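Local atomic coordinates of M32 carboxypeptidase (Chitinophagaceae bacterium, PDB entry 7A03), a protein that probably acts as a metal-dependent carboxypeptidase of the M32 (Taq) family, removing amino acids from the C-terminal end of peptides. Residues N312-Q317 / I447-Y452. Sequence-based numbering, arbitrary orientation.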
# COMPACT_ATOMS: atom_id res chain seq x y z
N ASN A 312 -17.56 -13.65 10.50
CA ASN A 312 -17.17 -15.05 10.33
C ASN A 312 -15.79 -15.32 10.91
O ASN A 312 -15.58 -16.34 11.57
CB ASN A 312 -17.21 -15.44 8.86
CG ASN A 312 -18.59 -15.79 8.39
OD1 ASN A 312 -19.48 -16.10 9.19
ND2 ASN A 312 -18.80 -15.73 7.08
N PHE A 313 -14.82 -14.44 10.66
CA PHE A 313 -13.49 -14.60 11.24
C PHE A 313 -13.57 -14.65 12.77
O PHE A 313 -12.95 -15.50 13.43
CB PHE A 313 -12.62 -13.42 10.79
CG PHE A 313 -11.17 -13.49 11.21
CD1 PHE A 313 -10.29 -14.32 10.55
CD2 PHE A 313 -10.70 -12.67 12.23
CE1 PHE A 313 -8.92 -14.36 10.92
CE2 PHE A 313 -9.36 -12.71 12.62
CZ PHE A 313 -8.47 -13.56 11.96
N TRP A 314 -14.35 -13.73 13.34
CA TRP A 314 -14.42 -13.62 14.79
C TRP A 314 -15.28 -14.70 15.45
O TRP A 314 -15.09 -14.94 16.64
CB TRP A 314 -14.74 -12.17 15.22
CG TRP A 314 -13.54 -11.33 14.94
CD1 TRP A 314 -13.33 -10.48 13.88
CD2 TRP A 314 -12.32 -11.36 15.68
NE1 TRP A 314 -12.06 -9.95 13.94
CE2 TRP A 314 -11.42 -10.46 15.04
CE3 TRP A 314 -11.90 -12.03 16.83
CZ2 TRP A 314 -10.13 -10.24 15.51
CZ3 TRP A 314 -10.62 -11.80 17.31
CH2 TRP A 314 -9.75 -10.91 16.66
N LYS A 315 -16.14 -15.40 14.71
CA LYS A 315 -16.84 -16.53 15.32
C LYS A 315 -15.86 -17.56 15.87
O LYS A 315 -16.07 -18.11 16.95
CB LYS A 315 -17.77 -17.18 14.30
CG LYS A 315 -19.01 -16.38 14.01
CD LYS A 315 -19.89 -17.07 12.98
CE LYS A 315 -20.92 -16.12 12.39
NZ LYS A 315 -21.75 -16.83 11.38
N PHE A 316 -14.77 -17.80 15.14
CA PHE A 316 -13.72 -18.69 15.62
C PHE A 316 -12.72 -17.97 16.51
O PHE A 316 -12.32 -18.50 17.56
CB PHE A 316 -13.01 -19.34 14.42
CG PHE A 316 -11.85 -20.22 14.80
CD1 PHE A 316 -12.06 -21.55 15.14
CD2 PHE A 316 -10.55 -19.74 14.77
CE1 PHE A 316 -11.01 -22.37 15.46
CE2 PHE A 316 -9.48 -20.56 15.11
CZ PHE A 316 -9.72 -21.88 15.45
N GLN A 317 -12.28 -16.77 16.11
CA GLN A 317 -11.19 -16.15 16.85
C GLN A 317 -11.62 -15.52 18.18
O GLN A 317 -10.82 -15.46 19.11
CB GLN A 317 -10.45 -15.12 15.98
CG GLN A 317 -9.66 -15.74 14.82
CD GLN A 317 -8.43 -16.52 15.28
OE1 GLN A 317 -8.01 -16.46 16.44
NE2 GLN A 317 -7.83 -17.25 14.35
N ILE A 447 -13.60 -20.23 6.89
CA ILE A 447 -13.19 -19.08 7.69
C ILE A 447 -13.81 -19.12 9.08
O ILE A 447 -13.12 -18.95 10.09
CB ILE A 447 -13.48 -17.76 6.94
CG1 ILE A 447 -12.58 -17.63 5.71
CG2 ILE A 447 -13.29 -16.58 7.88
CD1 ILE A 447 -12.96 -16.46 4.83
N ALA A 448 -15.12 -19.36 9.15
CA ALA A 448 -15.81 -19.44 10.43
C ALA A 448 -15.33 -20.59 11.29
O ALA A 448 -15.56 -20.59 12.50
CB ALA A 448 -17.33 -19.55 10.23
N SER A 449 -14.66 -21.59 10.70
CA SER A 449 -14.11 -22.70 11.46
C SER A 449 -12.60 -22.56 11.70
O SER A 449 -11.99 -23.48 12.26
CB SER A 449 -14.42 -24.04 10.79
OG SER A 449 -13.66 -24.22 9.62
N GLY A 450 -12.00 -21.45 11.30
CA GLY A 450 -10.59 -21.19 11.56
C GLY A 450 -9.63 -21.72 10.53
O GLY A 450 -8.41 -21.71 10.77
N ASN A 451 -10.11 -22.17 9.38
CA ASN A 451 -9.24 -22.71 8.33
C ASN A 451 -9.12 -21.64 7.24
O ASN A 451 -10.08 -21.39 6.50
CB ASN A 451 -9.86 -23.99 7.78
CG ASN A 451 -8.98 -24.67 6.74
OD1 ASN A 451 -7.81 -24.31 6.56
ND2 ASN A 451 -9.54 -25.65 6.04
N TYR A 452 -7.95 -21.01 7.14
CA TYR A 452 -7.68 -20.02 6.11
C TYR A 452 -6.97 -20.60 4.90
O TYR A 452 -6.73 -19.89 3.92
CB TYR A 452 -6.89 -18.83 6.70
CG TYR A 452 -7.46 -18.46 8.05
CD1 TYR A 452 -8.81 -18.22 8.20
CD2 TYR A 452 -6.66 -18.40 9.18
CE1 TYR A 452 -9.37 -17.94 9.42
CE2 TYR A 452 -7.20 -18.10 10.41
CZ TYR A 452 -8.56 -17.87 10.53
OH TYR A 452 -9.10 -17.59 11.76
O HOH W 1 -11.67 -17.41 11.83
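Q317 NE2 donates to Y452 OH over 2.9 Å, a nearly straight bond (169°) with the oxygen almost in the amide plane; the same NE2 also bonds Q221 OE1 on helix 208-222. A water accepts from Y452 OH (2.6 Å) and donates to two backbone carbonyls, F313 O (2.8 Å) and I447 O (2.7 Å), bridging the two helices. A phenylalanine in place of Y452 would probably leave Q317 NE2 without this acceptor and the water without its donor. Between the rings, F313 CE1 comes 3.5 Å from Y452 CZ, the planes inclined at 32°. Helix 443-448 ends here in a Schellman motif against the first turns of helix 311-324, in the mostly helical M32 fold: G450 takes positive phi and its N returns to I447 O. With CG anti to the backbone N (chi1 177°), the F316 ring lies across this turn, and the bare CA of G450 sits over its face, 3.6 Å from the centroid, in a CH-pi contact. The backbones themselves meet at A448, whose CA points its hydrogen at N312 O (3.3 Å); beside them the methyl I447 CG2 rests against F313 N and CA.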